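Local coordinates for flagellar basal body rod modification protein (Helicobacter pylori 26695, PDB 4ZZF), which is probably required for assembly of the flagellar hook, perhaps as a scaffolding protein, and is represented here by a truncated form that includes its Ig-like domain, at residues A[60-63]-A[68-71]; A[23-28]-A[88-93]; A[7-12]-A[30-35]; A[44-49]-A[55-60]. All blocks are in the same frame, centred on the assembly; numbering follows the deposited sequence.

Contact 1 of 4, residues A[60-63]-A[68-71]; sequences KDYN and YINF
The backbones of 60-63 and 68-71 stay well apart where Tyr62 faces Ile69, their CA atoms 8.9 Å from each other, and the gap is spanned by side chains. The first segment is a short turn in the loop that leaves strand 53-58 of the Ig-like domain; the second runs along strand 67-73, which pairs with strand 25-31. In the turn, Asn63 N bonds back to Lys60 O at 3.3 Å, and the Tyr62 side chain is directed at the strand. Its ring takes the edge of Phe71 on one face in a T-shaped stack, with centroids 4.9 Å apart and planes inclined at 60°. Phe71 CE1 comes nearest, 3.5 Å from Tyr62 CZ and displaced toward the rim of the ring. With chi1 at -67° for Tyr62 and -58° for Phe71, each CG stands anti to its own carbonyl carbon, and from there the two side chains slide past each other in opposite directions. Ile69 adds its CG2 methyl obliquely, 3.8 Å from Tyr62 CD2. Tyrosine suits this margin of the core, since its ring joins the apolar layer while its hydroxyl can meet water: one water lies 2.5 Å from Tyr62 OH and donates a hydrogen bond to Asn70 O at 2.7 Å.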
# COMPACT_ATOMS: atom_id res chain seq x y z
N LYS A 60 -30.56 18.48 -3.36
CA LYS A 60 -31.50 17.96 -4.37
C LYS A 60 -30.95 17.91 -5.80
O LYS A 60 -31.00 16.88 -6.48
CB LYS A 60 -32.77 18.83 -4.32
CG LYS A 60 -33.96 18.35 -5.10
CD LYS A 60 -35.18 19.18 -4.68
CE LYS A 60 -36.23 19.23 -5.78
NZ LYS A 60 -37.41 20.07 -5.40
N ASP A 61 -30.42 19.04 -6.25
CA ASP A 61 -30.00 19.18 -7.65
C ASP A 61 -28.74 18.40 -7.97
O ASP A 61 -28.38 18.27 -9.14
CB ASP A 61 -29.78 20.66 -8.00
CG ASP A 61 -31.09 21.45 -8.02
OD1 ASP A 61 -32.12 20.90 -8.47
OD2 ASP A 61 -31.08 22.62 -7.58
N TYR A 62 -28.08 17.86 -6.96
CA TYR A 62 -26.82 17.17 -7.20
C TYR A 62 -27.05 15.68 -7.25
O TYR A 62 -26.11 14.88 -7.12
CB TYR A 62 -25.78 17.54 -6.14
CG TYR A 62 -25.36 18.99 -6.24
CD1 TYR A 62 -26.11 19.99 -5.64
CD2 TYR A 62 -24.25 19.36 -6.99
CE1 TYR A 62 -25.75 21.32 -5.74
CE2 TYR A 62 -23.87 20.69 -7.10
CZ TYR A 62 -24.63 21.67 -6.47
OH TYR A 62 -24.28 23.00 -6.57
N ASN A 63 -28.31 15.30 -7.43
CA ASN A 63 -28.69 13.90 -7.54
C ASN A 63 -27.80 13.19 -8.53
O ASN A 63 -27.56 13.69 -9.61
CB ASN A 63 -30.17 13.76 -7.95
CG ASN A 63 -30.60 12.32 -8.05
OD1 ASN A 63 -30.77 11.64 -7.03
ND2 ASN A 63 -30.74 11.83 -9.27
N TYR A 68 -15.72 14.41 -4.86
CA TYR A 68 -15.60 15.82 -4.52
C TYR A 68 -16.51 16.67 -5.40
O TYR A 68 -16.45 16.58 -6.62
CB TYR A 68 -14.15 16.29 -4.66
CG TYR A 68 -13.22 15.78 -3.58
CD1 TYR A 68 -13.27 16.30 -2.29
CD2 TYR A 68 -12.28 14.80 -3.85
CE1 TYR A 68 -12.41 15.85 -1.30
CE2 TYR A 68 -11.43 14.34 -2.88
CZ TYR A 68 -11.49 14.86 -1.61
OH TYR A 68 -10.64 14.38 -0.65
N ILE A 69 -17.34 17.49 -4.77
CA ILE A 69 -18.18 18.42 -5.51
C ILE A 69 -17.88 19.84 -5.01
O ILE A 69 -17.74 20.06 -3.81
CB ILE A 69 -19.68 18.09 -5.33
CG1 ILE A 69 -19.95 16.64 -5.75
CG2 ILE A 69 -20.56 19.03 -6.16
CD1 ILE A 69 -21.37 16.17 -5.45
N ASN A 70 -17.76 20.80 -5.93
CA ASN A 70 -17.47 22.18 -5.54
C ASN A 70 -18.72 23.02 -5.40
O ASN A 70 -19.63 22.94 -6.21
CB ASN A 70 -16.52 22.84 -6.53
CG ASN A 70 -15.26 22.04 -6.73
OD1 ASN A 70 -14.50 21.81 -5.79
ND2 ASN A 70 -15.04 21.60 -7.95
N PHE A 71 -18.77 23.81 -4.34
CA PHE A 71 -19.92 24.64 -4.05
C PHE A 71 -19.49 26.07 -3.83
O PHE A 71 -18.29 26.35 -3.66
CB PHE A 71 -20.67 24.13 -2.82
CG PHE A 71 -21.14 22.70 -2.93
CD1 PHE A 71 -22.38 22.40 -3.47
CD2 PHE A 71 -20.34 21.66 -2.47
CE1 PHE A 71 -22.82 21.09 -3.55
CE2 PHE A 71 -20.77 20.35 -2.54
CZ PHE A 71 -22.01 20.06 -3.09
O HOH W 1 -22.03 23.88 -7.15

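Contact 2 of 4, residues A[23-28]-A[88-93]; sequences NKLSFS and YKIKAE
Ile90 lays its CD1 methyl over the centre of the Phe27 ring, 3.7 Å from the centroid and only 11° off the ring normal, a CH-pi contact in the core of the Ig-like beta sandwich. Strand 25-31, which carries Phe27, pairs with strand 67-73 in one layer; strand 86-94, which carries Ile90, pairs with strand 43-47 in the other. No hydrogen bond joins the two segments, and the CA atoms of Phe27 and Ile90 are 8.8 Å apart, a spacing filled by apolar side chains reaching from opposite directions.

The two branches of Ile90 divide the work. CG1 is anti to the carbonyl carbon (chi1 -58°) and the chain then runs extended to CD1, which reaches the middle of the ring. CG2 turns instead to the outer part of the same ring and lies 3.5 Å from Phe27 CE2. A beta-branched isoleucine suits the place because one residue can supply methyls at both positions, while the flat phenylalanine gives them a broad surface. Phe27 CG sits on the side of CB flanked by both the backbone N and the carbonyl carbon (chi1 70°), and from there the ring turns one face to the CD1 methyl of Ile90.

Around this pair the core continues: Phe71 meets the Phe27 ring at a shallow angle between planes, and Ile44 touches both Phe27 and Ile90. Ile108 also packs on both. Farther toward the start of strand 25-31, Leu25 widens the apolar layer and touches the same isoleucine methyl, with CD2 4.2 Å from Ile90 CD1.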
# COMPACT_ATOMS: atom_id res chain seq x y z
N ASN A 23 -16.61 38.68 0.01
CA ASN A 23 -16.37 37.79 -1.11
C ASN A 23 -16.97 36.39 -0.93
O ASN A 23 -16.97 35.83 0.18
CB ASN A 23 -14.87 37.66 -1.37
CG ASN A 23 -14.23 39.00 -1.70
OD1 ASN A 23 -14.92 39.95 -2.08
ND2 ASN A 23 -12.91 39.07 -1.57
N LYS A 24 -17.48 35.85 -2.03
CA LYS A 24 -18.00 34.48 -2.10
C LYS A 24 -17.02 33.49 -1.50
O LYS A 24 -15.82 33.73 -1.44
CB LYS A 24 -18.30 34.09 -3.55
CG LYS A 24 -17.15 33.27 -4.17
CD LYS A 24 -17.46 32.69 -5.54
CE LYS A 24 -18.14 33.68 -6.47
NZ LYS A 24 -18.21 33.15 -7.87
N LEU A 25 -17.54 32.35 -1.06
CA LEU A 25 -16.68 31.31 -0.57
C LEU A 25 -16.83 30.06 -1.41
O LEU A 25 -17.90 29.46 -1.47
CB LEU A 25 -16.99 31.01 0.89
CG LEU A 25 -16.13 29.88 1.44
CD1 LEU A 25 -14.67 30.33 1.51
CD2 LEU A 25 -16.66 29.49 2.80
N SER A 26 -15.76 29.67 -2.09
CA SER A 26 -15.72 28.39 -2.77
C SER A 26 -15.31 27.35 -1.74
O SER A 26 -14.44 27.61 -0.92
CB SER A 26 -14.74 28.39 -3.94
OG SER A 26 -15.25 29.15 -5.02
N PHE A 27 -15.96 26.19 -1.78
CA PHE A 27 -15.57 25.08 -0.90
C PHE A 27 -15.97 23.75 -1.53
O PHE A 27 -16.79 23.68 -2.44
CB PHE A 27 -16.20 25.24 0.49
CG PHE A 27 -17.69 25.01 0.51
CD1 PHE A 27 -18.56 26.06 0.28
CD2 PHE A 27 -18.22 23.75 0.74
CE1 PHE A 27 -19.93 25.86 0.29
CE2 PHE A 27 -19.58 23.54 0.75
CZ PHE A 27 -20.44 24.59 0.53
N SER A 28 -15.37 22.68 -1.02
CA SER A 28 -15.56 21.36 -1.58
C SER A 28 -15.98 20.34 -0.49
O SER A 28 -15.54 20.41 0.67
CB SER A 28 -14.26 20.93 -2.28
OG SER A 28 -14.08 19.54 -2.25
N TYR A 88 -16.60 29.57 9.38
CA TYR A 88 -17.85 28.83 9.32
C TYR A 88 -17.64 27.33 9.08
O TYR A 88 -16.94 26.93 8.14
CB TYR A 88 -18.74 29.43 8.24
CG TYR A 88 -19.29 30.75 8.69
CD1 TYR A 88 -18.54 31.91 8.58
CD2 TYR A 88 -20.55 30.82 9.26
CE1 TYR A 88 -19.05 33.13 9.01
CE2 TYR A 88 -21.07 32.03 9.69
CZ TYR A 88 -20.32 33.18 9.56
OH TYR A 88 -20.85 34.36 10.00
N LYS A 89 -18.24 26.52 9.94
CA LYS A 89 -18.25 25.06 9.78
C LYS A 89 -19.26 24.64 8.73
O LYS A 89 -20.43 25.03 8.77
CB LYS A 89 -18.58 24.37 11.11
CG LYS A 89 -17.66 24.75 12.25
CD LYS A 89 -18.16 24.20 13.57
CE LYS A 89 -17.31 24.68 14.74
NZ LYS A 89 -17.67 24.02 16.04
N ILE A 90 -18.80 23.82 7.78
CA ILE A 90 -19.67 23.35 6.71
C ILE A 90 -19.78 21.82 6.76
O ILE A 90 -18.75 21.12 6.76
CB ILE A 90 -19.16 23.80 5.34
CG1 ILE A 90 -19.07 25.33 5.29
CG2 ILE A 90 -20.09 23.29 4.24
CD1 ILE A 90 -18.55 25.88 3.99
N LYS A 91 -21.01 21.33 6.84
CA LYS A 91 -21.33 19.91 6.90
C LYS A 91 -22.44 19.60 5.90
O LYS A 91 -23.03 20.52 5.33
CB LYS A 91 -21.81 19.48 8.28
CG LYS A 91 -21.02 20.03 9.43
CD LYS A 91 -21.43 19.38 10.74
CE LYS A 91 -22.90 19.58 11.05
NZ LYS A 91 -23.14 19.27 12.50
N ALA A 92 -22.73 18.32 5.71
CA ALA A 92 -23.81 17.93 4.82
C ALA A 92 -24.43 16.62 5.28
O ALA A 92 -23.79 15.80 5.95
CB ALA A 92 -23.32 17.81 3.38
N GLU A 93 -25.68 16.42 4.90
CA GLU A 93 -26.39 15.18 5.15
C GLU A 93 -27.01 14.74 3.85
O GLU A 93 -27.52 15.58 3.11
CB GLU A 93 -27.46 15.38 6.22
CG GLU A 93 -26.90 15.53 7.62
CD GLU A 93 -27.95 15.31 8.67
OE1 GLU A 93 -29.04 15.92 8.53
OE2 GLU A 93 -27.71 14.50 9.60

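Contact 3 of 4, residues A[7-12]-A[30-35]; sequences GKIAET and FFDEKI
Ile9 is the residue of 7-12 that reaches across to 30-35, joining strand 9-12, which pairs with strand 137-141 in a small two-stranded antiparallel sheet, to the end of strand 25-31 of the Ig-like beta sandwich. The chain approaches it through Gly7, whose positive phi (89°) would press a CB against the preceding carbonyl oxygen, so glycine fits this turn. Lys8 follows, packing on Val3 of the second subunit.

At Ile9 the strand begins and the side chain points to the other segment. CG1 lies anti to the carbonyl carbon, and a further bend at chi2 (-77°) carries CD1 to the Phe30 ring, 3.7 Å from CE2 and 3.9 Å from CZ of that residue. The methyl meets this ring obliquely. Isoleucine and phenylalanine suit a buried junction that has no hydrogen bond between its segments, the CA atoms of Ile9 and Asp32 being 9.2 Å apart. The Phe30 ring also meets Tyr68 edge-to-face, which ties the junction to strand 67-73.

Past Ala10, Glu11 sends its carboxylate toward the acidic end of Asp32, although OE2 of Glu11 and OD2 of Asp32 remain 6.5 Å apart. Arg110 forms salt bridges with both, which probably offsets the repulsion between these like charges; Arg107 is a second partner of Glu11. The acidic residues thus suit the partly exposed margin beside the apolar pair. Asp32 also borders that pair directly: its OD2 lies 4.2 Å from Ile9 CD1 and sits in plane at the edge of the Phe30 ring.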
# COMPACT_ATOMS: atom_id res chain seq x y z
N GLY A 7 -5.12 7.27 -1.74
CA GLY A 7 -6.20 6.33 -1.95
C GLY A 7 -6.99 6.03 -0.69
O GLY A 7 -8.00 5.33 -0.74
N LYS A 8 -6.52 6.52 0.45
CA LYS A 8 -7.26 6.35 1.70
C LYS A 8 -8.24 7.50 1.85
O LYS A 8 -8.09 8.53 1.20
CB LYS A 8 -6.33 6.30 2.93
CG LYS A 8 -5.22 5.22 2.89
CD LYS A 8 -5.78 3.82 2.88
CE LYS A 8 -4.70 2.76 3.11
NZ LYS A 8 -3.60 2.84 2.11
N ILE A 9 -9.24 7.31 2.70
CA ILE A 9 -10.03 8.43 3.16
C ILE A 9 -9.32 8.99 4.37
O ILE A 9 -8.89 8.24 5.25
CB ILE A 9 -11.48 8.04 3.54
CG1 ILE A 9 -12.15 7.28 2.39
CG2 ILE A 9 -12.30 9.29 3.95
CD1 ILE A 9 -12.60 8.17 1.27
N ALA A 10 -9.15 10.31 4.38
CA ALA A 10 -8.55 11.00 5.52
C ALA A 10 -9.60 11.86 6.20
O ALA A 10 -10.41 12.51 5.53
CB ALA A 10 -7.37 11.84 5.08
N GLU A 11 -9.62 11.82 7.53
CA GLU A 11 -10.34 12.78 8.34
C GLU A 11 -9.29 13.78 8.85
O GLU A 11 -8.29 13.36 9.41
CB GLU A 11 -11.06 12.10 9.52
CG GLU A 11 -12.03 10.98 9.17
CD GLU A 11 -13.39 11.50 8.71
OE1 GLU A 11 -13.72 12.67 9.01
OE2 GLU A 11 -14.12 10.75 8.03
N THR A 12 -9.49 15.08 8.64
CA THR A 12 -8.53 16.05 9.19
C THR A 12 -9.18 16.95 10.24
O THR A 12 -10.40 16.98 10.37
CB THR A 12 -7.93 16.95 8.10
OG1 THR A 12 -8.86 17.98 7.76
CG2 THR A 12 -7.55 16.16 6.88
N PHE A 30 -16.79 16.02 0.10
CA PHE A 30 -16.59 14.70 -0.47
C PHE A 30 -17.77 13.79 -0.15
O PHE A 30 -18.08 13.57 1.03
CB PHE A 30 -15.28 14.09 0.04
CG PHE A 30 -15.00 12.72 -0.51
CD1 PHE A 30 -14.34 12.57 -1.71
CD2 PHE A 30 -15.39 11.58 0.19
CE1 PHE A 30 -14.06 11.30 -2.21
CE2 PHE A 30 -15.12 10.32 -0.30
CZ PHE A 30 -14.45 10.18 -1.50
N PHE A 31 -18.40 13.24 -1.19
CA PHE A 31 -19.50 12.30 -1.00
C PHE A 31 -19.05 10.87 -1.31
O PHE A 31 -18.72 10.53 -2.44
CB PHE A 31 -20.71 12.72 -1.86
CG PHE A 31 -21.29 14.04 -1.43
CD1 PHE A 31 -20.75 15.24 -1.89
CD2 PHE A 31 -22.33 14.09 -0.51
CE1 PHE A 31 -21.25 16.46 -1.49
CE2 PHE A 31 -22.85 15.31 -0.09
CZ PHE A 31 -22.31 16.51 -0.58
N ASP A 32 -19.05 10.04 -0.26
CA ASP A 32 -18.59 8.66 -0.33
C ASP A 32 -19.44 7.77 -1.23
O ASP A 32 -18.97 6.76 -1.75
CB ASP A 32 -18.56 8.08 1.09
CG ASP A 32 -17.79 8.98 2.05
OD1 ASP A 32 -18.33 10.05 2.43
OD2 ASP A 32 -16.65 8.64 2.40
N GLU A 33 -20.70 8.16 -1.39
CA GLU A 33 -21.68 7.47 -2.22
C GLU A 33 -22.33 8.49 -3.13
O GLU A 33 -22.42 9.66 -2.75
CB GLU A 33 -22.79 6.82 -1.38
CG GLU A 33 -22.43 5.59 -0.62
CD GLU A 33 -23.65 5.04 0.10
OE1 GLU A 33 -24.78 5.51 -0.21
OE2 GLU A 33 -23.48 4.16 0.97
N LYS A 34 -22.83 8.05 -4.28
CA LYS A 34 -23.65 8.89 -5.12
C LYS A 34 -24.83 9.46 -4.34
O LYS A 34 -25.53 8.73 -3.65
CB LYS A 34 -24.20 8.11 -6.32
CG LYS A 34 -23.19 7.85 -7.41
CD LYS A 34 -23.86 7.31 -8.66
CE LYS A 34 -22.83 7.14 -9.77
NZ LYS A 34 -23.45 6.80 -11.09
N ILE A 35 -25.05 10.76 -4.45
CA ILE A 35 -26.22 11.35 -3.81
C ILE A 35 -27.51 10.82 -4.44
O ILE A 35 -27.65 10.82 -5.66
CB ILE A 35 -26.19 12.89 -3.91
CG1 ILE A 35 -24.96 13.44 -3.21
CG2 ILE A 35 -27.45 13.48 -3.34
CD1 ILE A 35 -24.69 14.86 -3.54

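Contact 4 of 4, residues A[44-49]-A[55-60]; sequences IQILNE and KTIPLK
A beta hairpin of the Ig-like domain brings 44-49 and 55-60 together, its strands antiparallel at 165° with axes 4.8 Å apart at closest approach. Four backbone hydrogen bonds join them, two at each hydrogen-bonded pair, Ile44 with Ile57 and Ile46 with Lys55. The bond from Ile44 N to Ile57 O is 2.7 Å long, whereas Lys55 N to Ile46 O stretches to 3.2 Å.

Ile44, Ile46, Lys55 and Ile57 project to one face of the sheet, where Phe27, Phe71 and Ile90 cover Ile44; beta-branched isoleucines suit both the extended backbone and this apolar layer. Ile46 and Lys55 run side by side, CD1 of the former resting 4.0 Å from CB of the latter. Lysine suits this margin because its aliphatic base packs while the bent chain takes NZ away to Thr76 and the Asn77 carbonyl. Gln45 and Thr56, a non-hydrogen-bonded pair, occupy the other face, as befits partly exposed polar residues. Beyond the strand, Leu59 turns back across Ile44 at about a right angle, and its CD2 lies 3.9 Å from Ile44 CD1.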
# COMPACT_ATOMS: atom_id res chain seq x y z
N ILE A 44 -26.65 20.75 2.54
CA ILE A 44 -25.49 21.31 3.26
C ILE A 44 -25.92 22.24 4.39
O ILE A 44 -26.81 23.08 4.21
CB ILE A 44 -24.60 22.12 2.30
CG1 ILE A 44 -24.05 21.23 1.20
CG2 ILE A 44 -23.49 22.83 3.06
CD1 ILE A 44 -23.45 22.01 0.03
N GLN A 45 -25.31 22.11 5.56
CA GLN A 45 -25.53 23.09 6.63
C GLN A 45 -24.26 23.91 6.88
O GLN A 45 -23.16 23.36 6.96
CB GLN A 45 -25.96 22.41 7.94
CG GLN A 45 -27.23 21.56 7.86
CD GLN A 45 -27.00 20.20 7.17
OE1 GLN A 45 -26.01 19.50 7.44
NE2 GLN A 45 -27.92 19.82 6.27
N ILE A 46 -24.42 25.23 7.00
CA ILE A 46 -23.32 26.11 7.37
C ILE A 46 -23.55 26.71 8.75
O ILE A 46 -24.54 27.40 8.99
CB ILE A 46 -23.16 27.21 6.34
CG1 ILE A 46 -23.11 26.59 4.94
CG2 ILE A 46 -21.90 28.03 6.64
CD1 ILE A 46 -22.96 27.59 3.80
N LEU A 47 -22.62 26.45 9.67
CA LEU A 47 -22.77 26.86 11.06
C LEU A 47 -21.69 27.88 11.41
O LEU A 47 -20.60 27.85 10.82
CB LEU A 47 -22.65 25.65 11.99
CG LEU A 47 -23.77 24.59 12.10
CD1 LEU A 47 -24.25 24.11 10.77
CD2 LEU A 47 -23.27 23.39 12.91
N ASN A 48 -21.98 28.78 12.36
CA ASN A 48 -20.97 29.74 12.81
C ASN A 48 -20.15 29.12 13.93
O ASN A 48 -20.36 27.96 14.29
CB ASN A 48 -21.61 31.07 13.24
CG ASN A 48 -22.41 30.99 14.55
OD1 ASN A 48 -22.28 30.05 15.34
ND2 ASN A 48 -23.22 32.01 14.78
N GLU A 49 -19.23 29.91 14.50
CA GLU A 49 -18.29 29.37 15.48
C GLU A 49 -18.97 28.87 16.75
O GLU A 49 -18.38 28.11 17.52
CB GLU A 49 -17.22 30.41 15.83
CG GLU A 49 -15.95 30.28 14.96
CD GLU A 49 -15.38 28.84 14.92
OE1 GLU A 49 -15.14 28.25 16.01
OE2 GLU A 49 -15.19 28.30 13.81
N LYS A 55 -26.91 28.98 7.43
CA LYS A 55 -27.36 28.79 6.05
C LYS A 55 -27.59 27.32 5.75
O LYS A 55 -26.88 26.45 6.27
CB LYS A 55 -26.34 29.38 5.08
CG LYS A 55 -26.74 29.34 3.61
CD LYS A 55 -27.90 30.29 3.36
CE LYS A 55 -27.84 30.89 1.96
NZ LYS A 55 -28.71 32.11 1.85
N THR A 56 -28.59 27.04 4.91
CA THR A 56 -28.83 25.69 4.43
C THR A 56 -28.87 25.75 2.92
O THR A 56 -29.55 26.61 2.34
CB THR A 56 -30.15 25.10 4.97
OG1 THR A 56 -30.07 24.98 6.39
CG2 THR A 56 -30.38 23.71 4.41
N ILE A 57 -28.12 24.86 2.29
CA ILE A 57 -28.11 24.74 0.85
C ILE A 57 -28.60 23.35 0.46
O ILE A 57 -27.97 22.35 0.82
CB ILE A 57 -26.70 24.96 0.29
CG1 ILE A 57 -26.14 26.29 0.79
CG2 ILE A 57 -26.70 24.89 -1.23
CD1 ILE A 57 -24.75 26.55 0.29
N PRO A 58 -29.73 23.28 -0.27
CA PRO A 58 -30.30 21.99 -0.69
C PRO A 58 -29.41 21.23 -1.68
O PRO A 58 -28.87 21.83 -2.62
CB PRO A 58 -31.63 22.39 -1.35
CG PRO A 58 -31.44 23.81 -1.77
CD PRO A 58 -30.56 24.42 -0.70
N LEU A 59 -29.28 19.92 -1.49
CA LEU A 59 -28.44 19.10 -2.37
C LEU A 59 -29.23 18.36 -3.44
O LEU A 59 -28.65 17.69 -4.31
CB LEU A 59 -27.64 18.11 -1.53
CG LEU A 59 -26.41 18.69 -0.84
CD1 LEU A 59 -25.70 17.63 -0.04
CD2 LEU A 59 -25.46 19.28 -1.87
N LYS A 60 -30.56 18.48 -3.36
CA LYS A 60 -31.50 17.96 -4.37
C LYS A 60 -30.95 17.91 -5.80
O LYS A 60 -31.00 16.88 -6.48
CB LYS A 60 -32.77 18.83 -4.32
CG LYS A 60 -33.96 18.35 -5.10
CD LYS A 60 -35.18 19.18 -4.68
CE LYS A 60 -36.23 19.23 -5.78
NZ LYS A 60 -37.41 20.07 -5.40

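Contacts 1, 2 and 4 meet in one apolar core: Phe71 of contact 1 packs on Ile44 and Leu59 of contact 4, and its backbone N probably bonds to Phe27 O of contact 2. Contact 4 alone joins neighbouring strands, so backbone hydrogen bonds dominate it, whereas the other three rely on side chains spanning wider gaps. Contact 2 is the deepest, its centre about 7 Å from that of the chain, and is wholly apolar. Contact 1 adds a water at the core's margin, and contact 3 adds charged neighbours where the small sheet meets the sandwich. Contacts 2 and 3 share strand 25-31; contact 4 reaches contact 2 through strand pairing between 43-47 and 86-94.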